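PDB 3PWX: putative flagellar hook-associated protein from Vibrio parahaemolyticus, which probably serves as a structural component of the bacterial flagellum, perhaps at the junction of hook and filament. Local coordinates for residues 35-40 against 199-204; 123-128 against 137-142. One frame throughout, in Å; residues are numbered along the deposited sequence.

From the N terminus, the long helix 7-61 carries residues 35-40, the first half of contact 1. The chain then runs through helix 71-89 and into a small beta region. There residues 123-128 lead into strand 127-131, the chain turns, and strand 134-137 leads into residues 137-142. That closes the short loop of contact 2. After helices 142-145 and 154-166, the long helix 172-223 brings residues 199-204 back to helix 7-61 and closes contact 1. Contact 2 is therefore nested inside contact 1. Their centres are about 12 Å apart. A probable hydrogen bond from Arg200 NH1 to Asn139 O joins the helix pair to the beta region.

Contact 1: 35-40 against 199-204; sequences TTLSSQ and GRHNNL
Leu37 inserts its side chain between Arg200, His201 and Leu204 of the facing helix. Chi1 (-70°) sets CG anti to the carbonyl carbon, and chi2 (178°) carries CD1 outward, toward that helix. CD1 rests 3.8 Å from Arg200 CB, where the two side chains cross at about a right angle. The same methyl meets Leu204 CD1 tip to tip at 4.0 Å. It also lies over one face of the His201 imidazole, while Leu37 CB is 4.0 Å from His201 CE1. Helices 7-61 and 172-223 run antiparallel here, with the axes of these short segments 10.7 Å apart. This is the paired N- and C-terminal helix arrangement of the flagellin family, and residues 35-40 fall in a predicted coiled coil. Ser38 OG sits at the ring edge of His201, 3.9 Å from NE2, too far for a hydrogen bond. Each polar group is held by another partner: Ser38 OG by Lys34 O, and His201 NE2 by Glu41 OE1. The extended Arg200 chain carries its guanidinium past Leu37, with Leu37 CD2 at its edge and Glu196 OE2 as salt-bridge partner of NH2.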
ATOM      1  N   THR A  35     -14.481  -6.238  -0.749  1.00 58.94           N
ATOM      2  CA  THR A  35     -15.197  -7.484  -0.894  1.00 61.11           C
ATOM      3  C   THR A  35     -14.337  -8.657  -0.536  1.00 59.64           C
ATOM      4  O   THR A  35     -14.799  -9.600   0.041  1.00 61.87           O
ATOM      5  CB  THR A  35     -15.649  -7.688  -2.323  1.00 62.64           C
ATOM      6  OG1 THR A  35     -16.720  -6.774  -2.565  1.00 67.06           O
ATOM      7  CG2 THR A  35     -16.150  -9.160  -2.509  1.00 61.87           C
ATOM      8  N   THR A  36     -13.083  -8.573  -0.901  1.00 57.89           N
ATOM      9  CA  THR A  36     -12.111  -9.625  -0.713  1.00 55.66           C
ATOM     10  C   THR A  36     -11.726  -9.597   0.735  1.00 53.58           C
ATOM     11  O   THR A  36     -11.490 -10.641   1.336  1.00 54.44           O
ATOM     12  CB  THR A  36     -10.915  -9.223  -1.540  1.00 55.53           C
ATOM     13  OG1 THR A  36     -11.317  -9.284  -2.908  1.00 58.83           O
ATOM     14  CG2 THR A  36      -9.735 -10.122  -1.313  1.00 57.38           C
ATOM     15  N   LEU A  37     -11.701  -8.410   1.332  1.00 52.69           N
ATOM     16  CA  LEU A  37     -11.288  -8.338   2.703  1.00 52.47           C
ATOM     17  C   LEU A  37     -12.371  -8.922   3.549  1.00 52.90           C
ATOM     18  O   LEU A  37     -12.041  -9.709   4.426  1.00 52.78           O
ATOM     19  CB  LEU A  37     -10.942  -6.918   3.139  1.00 52.42           C
ATOM     20  CG  LEU A  37      -9.690  -6.244   2.593  1.00 52.14           C
ATOM     21  CD1 LEU A  37      -9.625  -4.827   3.169  1.00 52.39           C
ATOM     22  CD2 LEU A  37      -8.459  -7.037   2.950  1.00 51.81           C
ATOM     23  N   SER A  38     -13.647  -8.601   3.303  1.00 53.50           N
ATOM     24  CA  SER A  38     -14.761  -9.133   4.111  1.00 54.16           C
ATOM     25  C   SER A  38     -14.724 -10.633   4.015  1.00 54.27           C
ATOM     26  O   SER A  38     -14.915 -11.343   5.002  1.00 54.48           O
ATOM     27  CB  SER A  38     -16.108  -8.751   3.570  1.00 54.99           C
ATOM     28  OG  SER A  38     -16.248  -7.387   3.596  1.00 56.89           O
ATOM     29  N   SER A  39     -14.498 -11.120   2.796  1.00 54.57           N
ATOM     30  CA  SER A  39     -14.352 -12.556   2.606  1.00 55.51           C
ATOM     31  C   SER A  39     -13.317 -13.253   3.519  1.00 54.74           C
ATOM     32  O   SER A  39     -13.590 -14.343   4.025  1.00 56.68           O
ATOM     33  CB  SER A  39     -14.147 -12.887   1.138  1.00 54.85           C
ATOM     34  OG  SER A  39     -14.243 -14.299   1.007  1.00 59.38           O
ATOM     35  N   GLN A  40     -12.148 -12.647   3.737  1.00 53.71           N
ATOM     36  CA  GLN A  40     -11.162 -13.181   4.708  1.00 52.81           C
ATOM     37  C   GLN A  40     -11.621 -13.132   6.166  1.00 52.95           C
ATOM     38  O   GLN A  40     -11.236 -13.978   6.970  1.00 52.93           O
ATOM     39  CB  GLN A  40      -9.883 -12.392   4.648  1.00 52.20           C
ATOM     40  CG  GLN A  40      -9.088 -12.624   3.392  1.00 54.02           C
ATOM     41  CD  GLN A  40      -8.012 -11.574   3.170  1.00 56.00           C
ATOM     42  OE1 GLN A  40      -7.826 -11.102   2.047  1.00 62.02           O
ATOM     43  NE2 GLN A  40      -7.316 -11.177   4.239  1.00 56.33           N
ATOM     44  N   GLY A 199      -9.032  -1.890  10.197  1.00 55.09           N
ATOM     45  CA  GLY A 199      -8.246  -0.706   9.894  1.00 55.54           C
ATOM     46  C   GLY A 199      -8.051  -0.535   8.387  1.00 55.02           C
ATOM     47  O   GLY A 199      -8.107   0.593   7.870  1.00 55.51           O
ATOM     48  N   ARG A 200      -7.814  -1.626   7.654  1.00 54.17           N
ATOM     49  CA  ARG A 200      -7.794  -1.524   6.185  1.00 53.79           C
ATOM     50  C   ARG A 200      -9.094  -0.969   5.604  1.00 54.03           C
ATOM     51  O   ARG A 200      -9.091   0.050   4.919  1.00 54.36           O
ATOM     52  CB  ARG A 200      -7.393  -2.836   5.539  1.00 53.05           C
ATOM     53  CG  ARG A 200      -5.849  -3.007   5.589  1.00 53.70           C
ATOM     54  CD  ARG A 200      -5.468  -4.382   5.020  1.00 54.18           C
ATOM     55  NE  ARG A 200      -4.158  -4.815   5.465  1.00 53.02           N
ATOM     56  CZ  ARG A 200      -3.675  -6.023   5.210  1.00 54.22           C
ATOM     57  NH1 ARG A 200      -4.404  -6.907   4.517  1.00 51.77           N
ATOM     58  NH2 ARG A 200      -2.460  -6.359   5.648  1.00 55.59           N
ATOM     59  N   HIS A 201     -10.215  -1.595   5.949  1.00 54.03           N
ATOM     60  CA  HIS A 201     -11.551  -1.013   5.620  1.00 54.54           C
ATOM     61  C   HIS A 201     -11.704   0.489   5.826  1.00 55.37           C
ATOM     62  O   HIS A 201     -12.247   1.157   4.959  1.00 55.62           O
ATOM     63  CB  HIS A 201     -12.653  -1.684   6.422  1.00 54.84           C
ATOM     64  CG  HIS A 201     -13.092  -2.989   5.851  1.00 54.39           C
ATOM     65  ND1 HIS A 201     -13.475  -3.135   4.533  1.00 54.24           N
ATOM     66  CD2 HIS A 201     -13.265  -4.206   6.435  1.00 54.23           C
ATOM     67  CE1 HIS A 201     -13.832  -4.391   4.319  1.00 54.06           C
ATOM     68  NE2 HIS A 201     -13.731  -5.054   5.462  1.00 54.05           N
ATOM     69  N   ASN A 202     -11.296   0.983   6.998  1.00 55.92           N
ATOM     70  CA  ASN A 202     -11.347   2.408   7.275  1.00 58.35           C
ATOM     71  C   ASN A 202     -10.467   3.282   6.376  1.00 57.61           C
ATOM     72  O   ASN A 202     -10.867   4.351   5.929  1.00 59.51           O
ATOM     73  CB  ASN A 202     -11.083   2.661   8.763  1.00 59.80           C
ATOM     74  CG  ASN A 202     -12.190   2.078   9.631  1.00 64.20           C
ATOM     75  OD1 ASN A 202     -13.314   1.874   9.147  1.00 67.27           O
ATOM     76  ND2 ASN A 202     -11.882   1.773  10.892  1.00 66.46           N
ATOM     77  N   ASN A 203      -9.265   2.820   6.104  1.00 56.39           N
ATOM     78  CA  ASN A 203      -8.382   3.591   5.316  1.00 56.58           C
ATOM     79  C   ASN A 203      -8.882   3.624   3.855  1.00 56.16           C
ATOM     80  O   ASN A 203      -8.891   4.715   3.204  1.00 56.87           O
ATOM     81  CB  ASN A 203      -6.968   3.079   5.533  1.00 56.32           C
ATOM     82  CG  ASN A 203      -6.301   3.743   6.735  1.00 57.31           C
ATOM     83  OD1 ASN A 203      -6.552   4.938   7.028  1.00 61.37           O
ATOM     84  ND2 ASN A 203      -5.422   3.030   7.394  1.00 57.14           N
ATOM     85  N   LEU A 204      -9.400   2.489   3.371  1.00 55.34           N
ATOM     86  CA  LEU A 204     -10.054   2.468   2.077  1.00 55.11           C
ATOM     87  C   LEU A 204     -11.162   3.531   2.036  1.00 57.06           C
ATOM     88  O   LEU A 204     -11.238   4.397   1.123  1.00 57.92           O
ATOM     89  CB  LEU A 204     -10.616   1.099   1.756  1.00 54.45           C
ATOM     90  CG  LEU A 204      -9.569   0.022   1.521  1.00 53.76           C
ATOM     91  CD1 LEU A 204     -10.236  -1.298   1.334  1.00 53.35           C
ATOM     92  CD2 LEU A 204      -8.717   0.373   0.278  1.00 53.69           C
TER

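Contact 2: 123-128 against 137-142; sequences SDVRVV and DSNMTA
Val127 and Asp137 form an antiparallel non-hydrogen-bonded pair, their CA atoms 4.4 Å apart. The pair belongs to the two-stranded hairpin of strands 127-131 and 134-137. Beyond it the Asn139 side-chain amide takes over, bonding to the backbone of 123-128. Its CG lies between the backbone N and the carbonyl carbon (chi1 67°), and the amide bonds to the facing backbone through both ends. ND2 donates to Asp124 O at 2.8 Å, almost straight and in the plane of both the amide and the carbonyl. OD1 accepts from Arg126 N at 2.7 Å, with the donor well above the carbonyl plane. The amide thus grips the backbone on both sides of Val125.

Arg126 O is held by Ser138 N at 2.9 Å, and Ser138 OG adds a weak bond to the same oxygen. Asp137 CA also approaches this carbonyl in a CA-H...O contact. The Arg126 side chain bends over toward Asn139, but its guanidinium is modelled too close to Asn139 CB, and its placing there is doubtful. This side chain lies about 6 Å from that of His97, a residue seen to bind magnesium, although in this model the ion is not bound to this chain. Val127 CG1 packs against Asp137 OD1 at 3.5 Å. At the far end Thr141 is the N-cap of helix 142-145. Its OG1 accepts from Glu144 N and touches Ser123 CB at 3.5 Å, while its CG2 lies 3.8 Å from Asp124 O.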
ATOM      1  N   SER A 123       4.452 -16.039   3.224  1.00 54.78           N
ATOM      2  CA  SER A 123       3.834 -14.911   3.913  1.00 54.12           C
ATOM      3  C   SER A 123       3.931 -13.567   3.160  1.00 54.19           C
ATOM      4  O   SER A 123       3.912 -12.444   3.760  1.00 54.22           O
ATOM      5  CB  SER A 123       4.346 -14.850   5.338  1.00 54.18           C
ATOM      6  OG  SER A 123       5.648 -14.345   5.294  1.00 55.12           O
ATOM      7  N   ASP A 124       4.024 -13.688   1.832  1.00 54.53           N
ATOM      8  CA  ASP A 124       4.076 -12.572   0.933  1.00 54.69           C
ATOM      9  C   ASP A 124       2.789 -11.765   0.917  1.00 53.93           C
ATOM     10  O   ASP A 124       1.678 -12.320   1.015  1.00 53.40           O
ATOM     11  CB  ASP A 124       4.315 -13.106  -0.474  1.00 55.28           C
ATOM     12  CG  ASP A 124       5.760 -13.479  -0.715  1.00 57.50           C
ATOM     13  OD1 ASP A 124       6.515 -13.535   0.285  1.00 60.68           O
ATOM     14  OD2 ASP A 124       6.123 -13.736  -1.893  1.00 57.08           O
ATOM     15  N   VAL A 125       2.908 -10.474   0.692  1.00 54.03           N
ATOM     16  CA  VAL A 125       1.712  -9.657   0.603  1.00 53.46           C
ATOM     17  C   VAL A 125       1.426  -9.411  -0.854  1.00 53.63           C
ATOM     18  O   VAL A 125       2.337  -9.319  -1.622  1.00 54.28           O
ATOM     19  CB  VAL A 125       1.873  -8.275   1.374  1.00 53.55           C
ATOM     20  CG1 VAL A 125       2.053  -8.583   2.882  1.00 53.52           C
ATOM     21  CG2 VAL A 125       3.045  -7.530   0.861  1.00 54.38           C
ATOM     22  N   ARG A 126       0.167  -9.421  -1.236  1.00 53.17           N
ATOM     23  CA  ARG A 126      -0.257  -8.835  -2.477  1.00 53.32           C
ATOM     24  C   ARG A 126      -0.806  -7.456  -2.150  1.00 53.08           C
ATOM     25  O   ARG A 126      -1.293  -7.172  -0.989  1.00 52.71           O
ATOM     26  CB  ARG A 126      -1.406  -9.631  -3.090  1.00 53.15           C
ATOM     27  CG  ARG A 126      -1.020 -10.898  -3.841  1.00 55.30           C
ATOM     28  CD  ARG A 126      -1.197 -12.123  -2.994  1.00 61.01           C
ATOM     29  NE  ARG A 126      -2.333 -12.963  -3.359  1.00 63.93           N
ATOM     30  CZ  ARG A 126      -3.295 -13.303  -2.506  1.00 68.63           C
ATOM     31  NH1 ARG A 126      -4.292 -14.124  -2.866  1.00 71.35           N
ATOM     32  NH2 ARG A 126      -3.249 -12.840  -1.270  1.00 69.98           N
ATOM     33  N   VAL A 127      -0.761  -6.617  -3.173  1.00 53.40           N
ATOM     34  CA  VAL A 127      -1.212  -5.232  -3.110  1.00 53.38           C
ATOM     35  C   VAL A 127      -2.220  -4.946  -4.220  1.00 53.33           C
ATOM     36  O   VAL A 127      -2.214  -5.568  -5.319  1.00 53.57           O
ATOM     37  CB  VAL A 127      -0.035  -4.236  -3.305  1.00 54.07           C
ATOM     38  CG1 VAL A 127       1.111  -4.555  -2.341  1.00 54.38           C
ATOM     39  CG2 VAL A 127       0.434  -4.235  -4.729  1.00 54.61           C
ATOM     40  N   VAL A 128      -3.021  -3.934  -3.939  1.00 53.19           N
ATOM     41  CA  VAL A 128      -3.971  -3.348  -4.858  1.00 53.26           C
ATOM     42  C   VAL A 128      -3.782  -1.843  -4.830  1.00 53.62           C
ATOM     43  O   VAL A 128      -3.664  -1.210  -3.724  1.00 53.65           O
ATOM     44  CB  VAL A 128      -5.406  -3.736  -4.372  1.00 52.87           C
ATOM     45  CG1 VAL A 128      -6.477  -2.726  -4.780  1.00 53.03           C
ATOM     46  CG2 VAL A 128      -5.731  -5.087  -4.911  1.00 52.83           C
ATOM     47  N   ASP A 137      -2.377  -3.210   1.091  1.00 53.07           N
ATOM     48  CA  ASP A 137      -2.143  -4.664   1.170  1.00 52.70           C
ATOM     49  C   ASP A 137      -3.474  -5.355   1.284  1.00 52.20           C
ATOM     50  O   ASP A 137      -4.339  -4.903   1.997  1.00 52.15           O
ATOM     51  CB  ASP A 137      -1.218  -5.024   2.342  1.00 52.88           C
ATOM     52  CG  ASP A 137       0.195  -4.373   2.216  1.00 54.74           C
ATOM     53  OD1 ASP A 137       0.649  -3.969   1.081  1.00 54.27           O
ATOM     54  OD2 ASP A 137       0.874  -4.280   3.273  1.00 59.49           O
ATOM     55  N   SER A 138      -3.656  -6.460   0.585  1.00 52.01           N
ATOM     56  CA  SER A 138      -4.973  -7.060   0.393  1.00 51.79           C
ATOM     57  C   SER A 138      -5.057  -8.477   0.873  1.00 51.64           C
ATOM     58  O   SER A 138      -6.170  -9.068   0.891  1.00 52.62           O
ATOM     59  CB  SER A 138      -5.340  -6.978  -1.101  1.00 51.96           C
ATOM     60  OG  SER A 138      -4.443  -7.768  -1.878  1.00 52.16           O
ATOM     61  N   ASN A 139      -3.951  -9.057   1.330  1.00 51.67           N
ATOM     62  CA  ASN A 139      -4.075 -10.402   1.904  1.00 51.59           C
ATOM     63  C   ASN A 139      -3.688 -10.604   3.377  1.00 51.48           C
ATOM     64  O   ASN A 139      -3.003  -9.756   3.947  1.00 52.50           O
ATOM     65  CB  ASN A 139      -3.356 -11.412   1.031  1.00 51.87           C
ATOM     66  CG  ASN A 139      -1.845 -11.229   1.022  1.00 53.65           C
ATOM     67  OD1 ASN A 139      -1.297 -10.105   0.954  1.00 52.68           O
ATOM     68  ND2 ASN A 139      -1.147 -12.364   1.067  1.00 55.93           N
HETATM   69  N   MSE A 140      -4.181 -11.688   3.999  1.00 51.42           N
HETATM   70  CA  MSE A 140      -3.612 -12.161   5.269  1.00 51.41           C
HETATM   71  C   MSE A 140      -2.964 -13.512   4.969  1.00 51.59           C
HETATM   72  O   MSE A 140      -3.264 -14.113   3.952  1.00 51.75           O
HETATM   73  CB  MSE A 140      -4.649 -12.299   6.386  1.00 51.34           C
HETATM   74  CG  MSE A 140      -5.256 -11.009   6.911  1.00 52.92           C
HETATM   75 SE   MSE A 140      -3.940  -9.663   7.513  1.00 66.53          SE
HETATM   76  CE  MSE A 140      -3.128 -10.648   8.994  1.00 62.27           C
ATOM     77  N   THR A 141      -2.015 -13.939   5.794  1.00 51.70           N
ATOM     78  CA  THR A 141      -1.448 -15.253   5.584  1.00 51.99           C
ATOM     79  C   THR A 141      -1.576 -16.230   6.744  1.00 52.02           C
ATOM     80  O   THR A 141      -1.354 -15.871   7.896  1.00 51.93           O
ATOM     81  CB  THR A 141       0.014 -15.245   5.061  1.00 52.40           C
ATOM     82  OG1 THR A 141       0.930 -14.925   6.122  1.00 52.53           O
ATOM     83  CG2 THR A 141       0.105 -14.333   3.893  1.00 52.46           C
ATOM     84  N   ALA A 142      -1.873 -17.474   6.396  1.00 52.28           N
ATOM     85  CA  ALA A 142      -1.861 -18.561   7.393  1.00 52.46           C
ATOM     86  C   ALA A 142      -0.471 -18.597   8.016  1.00 52.62           C
ATOM     87  O   ALA A 142      -0.308 -18.755   9.200  1.00 52.60           O
ATOM     88  CB  ALA A 142      -2.192 -19.872   6.744  1.00 52.96           C
TER